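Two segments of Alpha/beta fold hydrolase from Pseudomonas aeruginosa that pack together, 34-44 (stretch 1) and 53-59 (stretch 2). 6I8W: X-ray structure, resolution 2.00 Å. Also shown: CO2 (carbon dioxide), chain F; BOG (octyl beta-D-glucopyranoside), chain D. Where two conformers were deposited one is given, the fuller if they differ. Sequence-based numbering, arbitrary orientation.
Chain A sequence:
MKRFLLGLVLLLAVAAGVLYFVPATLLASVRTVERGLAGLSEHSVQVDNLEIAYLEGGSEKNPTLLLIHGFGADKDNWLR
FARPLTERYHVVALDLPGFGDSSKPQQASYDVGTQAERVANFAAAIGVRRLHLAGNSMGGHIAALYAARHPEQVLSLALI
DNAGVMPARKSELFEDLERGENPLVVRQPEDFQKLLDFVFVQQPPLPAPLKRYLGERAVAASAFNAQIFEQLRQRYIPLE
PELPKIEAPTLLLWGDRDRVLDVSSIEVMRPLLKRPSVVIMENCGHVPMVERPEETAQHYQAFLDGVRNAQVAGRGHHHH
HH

Stretch 1, residues 34-44: ERGLAGLSEHS
Stretch 2 (53-59) AYLEGGS

Stretch 1 ends a helix, turns at Gly-39 and runs out as a strand through Ser-41 to Ser-44; stretch 2 is an antiparallel partner strand, already under way at Ala-53 and running to Gly-57, followed by a loop. The strand directions differ by 139°, 41° short of exactly antiparallel, and the axes approach to 4.6 Å. The register is Ser-44 with Ala-53, His-43 with Tyr-54, Glu-42 with Leu-55 and Ser-41 with Glu-56, narrow and wide pairs alternating.

Ala-53 (phi/psi -81/143), the first residue of stretch 2, lies opposite Ser-44 (-146/155, chi1 p) in a non-hydrogen-bonded site, CA to CA 4.3 Å. Its methyl meets the carboxylate of Glu-42, whose OE2 lies 3.8 Å from Ala-53 CB.

Tyr-54 (-153/159, chi1 p, chi2 -82°) closes a two-bond ring with His-43 (-139/177): Tyr-54 N donates to His-43 O at 2.9 Å, and His-43 N to Tyr-54 O at 2.8 Å, both nearly straight. With chi1 p, the end of the Tyr-54 side chain comes back toward the other strand, and His-43 CB lies over its ring face, 3.9 Å from the centroid of the Tyr-54 ring, a CH-pi contact. The imidazole (chi1 m, chi2 -86°) meets the phenol obliquely, planes at 37°.

Leu-55 (-104/148, chi1 m, chi2 t) turns to the other face, with Glu-42 and Ala-53, and is the most covered residue of the contact. Its CD2 touches Glu-42 CB at 3.8 Å and lies over one face of the Arg-35 guanidinium, 3.7 Å from Arg-35 NE; Leu-55 CB meets Leu-40 CB at 4.2 Å. Extended Arg-35 (m, t, t) also reaches Glu-42 (t, t), NH1 to OE1 2.8 Å, a salt bridge tying helix to strand beside the leucine.

Glu-56 (-143/144, t, t) shares the Tyr-54 and His-43 face. Its backbone closes the second ring: Ser-41 N to Glu-56 O 3.0 Å, and Glu-56 N to Ser-41 O 2.8 Å. Glu-56 OE1 approaches His-43 CD2 at 3.7 Å, while His-43 NE2 gives a weak hydrogen bond to Ser-41 OG (chi1 p), 3.3 Å.

Gly-57 (-160/171) must be bare: a CB would lie 2.3 Å from Gly-39 O and 2.9 Å from Leu-40 CD2. Instead Gly-57 CA sits 3.3 Å from Gly-39 O, a CA-H...O contact. Gly-39, at positive phi (72/30), ends the helix in a Schellman motif, with Leu-40 N bonded to Arg-35 O at 2.9 Å.

At Gly-58 (81/177) water replaces direct pairing, donating to Gly-39 O at 2.7 Å and accepting from Gly-58 N at 2.9 Å. Ser-59 lies beyond reach.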

# COMPACT_ATOMS: atom_id res chain seq x y z
N GLU A 34 6.78 -1.56 15.54
CA GLU A 34 5.55 -1.08 14.95
C GLU A 34 4.54 -2.22 14.73
O GLU A 34 3.35 -2.04 14.95
CB GLU A 34 5.84 -0.33 13.65
CG GLU A 34 6.64 0.99 13.88
CD GLU A 34 5.82 2.13 14.52
OE1 GLU A 34 4.58 2.17 14.36
OE2 GLU A 34 6.43 3.02 15.16
N ARG A 35 5.01 -3.38 14.28
CA ARG A 35 4.11 -4.53 14.14
C ARG A 35 3.60 -4.99 15.52
O ARG A 35 2.42 -5.33 15.67
CB ARG A 35 4.80 -5.70 13.41
CG ARG A 35 5.16 -5.37 11.95
CD ARG A 35 6.04 -6.45 11.32
NE ARG A 35 6.36 -6.15 9.93
CZ ARG A 35 7.04 -6.95 9.14
NH1 ARG A 35 7.47 -8.13 9.59
NH2 ARG A 35 7.28 -6.59 7.88
N GLY A 36 4.48 -5.02 16.50
CA GLY A 36 4.11 -5.45 17.84
C GLY A 36 3.06 -4.53 18.45
O GLY A 36 2.08 -4.99 19.06
N LEU A 37 3.24 -3.22 18.28
CA LEU A 37 2.25 -2.27 18.79
C LEU A 37 0.90 -2.43 18.09
O LEU A 37 -0.13 -2.18 18.69
CB LEU A 37 2.75 -0.83 18.63
CG LEU A 37 3.88 -0.39 19.58
CD1 LEU A 37 4.41 0.96 19.12
CD2 LEU A 37 3.39 -0.31 21.04
N ALA A 38 0.91 -2.88 16.85
CA ALA A 38 -0.33 -3.05 16.10
C ALA A 38 -0.95 -4.42 16.32
O ALA A 38 -2.07 -4.68 15.88
CB ALA A 38 -0.09 -2.83 14.63
N GLY A 39 -0.21 -5.31 16.99
CA GLY A 39 -0.66 -6.67 17.19
C GLY A 39 -0.61 -7.49 15.90
O GLY A 39 -1.42 -8.39 15.70
N LEU A 40 0.33 -7.18 15.01
CA LEU A 40 0.48 -7.89 13.72
C LEU A 40 1.72 -8.77 13.70
O LEU A 40 2.75 -8.38 14.22
CB LEU A 40 0.57 -6.90 12.57
CG LEU A 40 -0.67 -6.01 12.39
CD1 LEU A 40 -0.37 -4.86 11.41
CD2 LEU A 40 -1.83 -6.86 11.88
N SER A 41 1.62 -9.96 13.11
CA SER A 41 2.79 -10.81 12.91
C SER A 41 2.83 -11.28 11.46
O SER A 41 1.80 -11.28 10.76
CB SER A 41 2.78 -11.98 13.89
OG SER A 41 1.61 -12.76 13.73
N GLU A 42 4.02 -11.65 11.00
CA GLU A 42 4.25 -11.97 9.59
C GLU A 42 4.13 -13.46 9.26
O GLU A 42 4.60 -14.31 10.01
CB GLU A 42 5.63 -11.44 9.16
CG GLU A 42 5.93 -11.70 7.67
CD GLU A 42 7.17 -10.96 7.18
OE1 GLU A 42 7.88 -10.36 8.00
OE2 GLU A 42 7.42 -10.97 5.95
N HIS A 43 3.51 -13.75 8.13
CA HIS A 43 3.38 -15.10 7.63
C HIS A 43 3.61 -15.07 6.13
O HIS A 43 3.81 -14.01 5.55
CB HIS A 43 1.98 -15.66 7.93
CG HIS A 43 1.59 -15.52 9.36
ND1 HIS A 43 1.93 -16.45 10.32
CD2 HIS A 43 0.92 -14.54 10.02
CE1 HIS A 43 1.47 -16.06 11.50
NE2 HIS A 43 0.85 -14.90 11.34
N SER A 44 3.59 -16.25 5.50
CA SER A 44 3.62 -16.30 4.05
C SER A 44 2.80 -17.48 3.57
O SER A 44 2.58 -18.45 4.30
CB SER A 44 5.05 -16.39 3.53
OG SER A 44 5.59 -17.67 3.76
N ALA A 53 3.96 -12.68 1.10
CA ALA A 53 4.17 -12.32 2.49
C ALA A 53 2.99 -11.50 2.99
O ALA A 53 2.43 -10.68 2.24
CB ALA A 53 5.49 -11.53 2.67
N TYR A 54 2.59 -11.70 4.24
CA TYR A 54 1.51 -10.90 4.78
C TYR A 54 1.61 -10.75 6.27
O TYR A 54 2.29 -11.51 6.94
CB TYR A 54 0.14 -11.49 4.39
CG TYR A 54 -0.21 -12.86 4.95
CD1 TYR A 54 0.26 -14.02 4.34
CD2 TYR A 54 -1.04 -13.00 6.07
CE1 TYR A 54 -0.07 -15.30 4.84
CE2 TYR A 54 -1.39 -14.27 6.57
CZ TYR A 54 -0.90 -15.41 5.95
OH TYR A 54 -1.23 -16.65 6.43
N LEU A 55 0.94 -9.72 6.77
CA LEU A 55 0.79 -9.52 8.21
C LEU A 55 -0.61 -9.92 8.60
O LEU A 55 -1.56 -9.75 7.81
CB LEU A 55 1.04 -8.07 8.60
CG LEU A 55 2.44 -7.54 8.30
CD1 LEU A 55 2.52 -6.06 8.62
CD2 LEU A 55 3.50 -8.33 9.08
N GLU A 56 -0.75 -10.44 9.82
CA GLU A 56 -2.06 -10.82 10.33
C GLU A 56 -2.18 -10.51 11.83
O GLU A 56 -1.21 -10.64 12.58
CB GLU A 56 -2.30 -12.31 10.07
CG GLU A 56 -3.66 -12.80 10.50
CD GLU A 56 -3.82 -14.30 10.32
OE1 GLU A 56 -2.78 -15.00 10.21
OE2 GLU A 56 -4.96 -14.79 10.29
N GLY A 57 -3.37 -10.10 12.27
CA GLY A 57 -3.60 -9.81 13.68
C GLY A 57 -5.08 -9.85 14.01
O GLY A 57 -5.91 -9.94 13.10
N GLY A 58 -5.41 -9.79 15.29
CA GLY A 58 -6.80 -9.82 15.71
C GLY A 58 -7.32 -11.24 15.75
O GLY A 58 -6.62 -12.18 15.39
N SER A 59 -8.57 -11.40 16.18
CA SER A 59 -9.16 -12.73 16.28
C SER A 59 -9.82 -13.17 14.99
O SER A 59 -10.57 -12.40 14.39
CB SER A 59 -10.20 -12.77 17.40
OG SER A 59 -11.04 -13.89 17.24
C CO2 F . 4.75 -18.48 7.22
O1 CO2 F . 3.69 -18.57 7.62
O2 CO2 F . 5.81 -18.38 6.82
C1 BOG D . 10.22 5.89 14.36
O1 BOG D . 9.52 5.78 13.12
C2 BOG D . 9.94 7.29 14.92
O2 BOG D . 10.82 8.21 14.28
C3 BOG D . 10.08 7.41 16.43
O3 BOG D . 9.61 8.69 16.91
C4 BOG D . 9.29 6.29 17.07
O4 BOG D . 9.26 6.42 18.50
C5 BOG D . 9.97 5.00 16.61
O5 BOG D . 9.80 4.81 15.20
C6 BOG D . 9.50 3.77 17.39
O6 BOG D . 8.54 3.02 16.64
C1' BOG D . 9.76 4.55 12.44
C2' BOG D . 8.71 4.39 11.35
C3' BOG D . 8.31 5.76 10.82
C4' BOG D . 7.47 5.67 9.56
C5' BOG D . 7.85 6.81 8.63
C6' BOG D . 6.84 6.97 7.51
C7' BOG D . 7.48 7.69 6.33
C8' BOG D . 8.08 9.00 6.77
O HOH W 1 -3.37 -9.50 17.26
O HOH W 2 -0.47 -11.58 15.38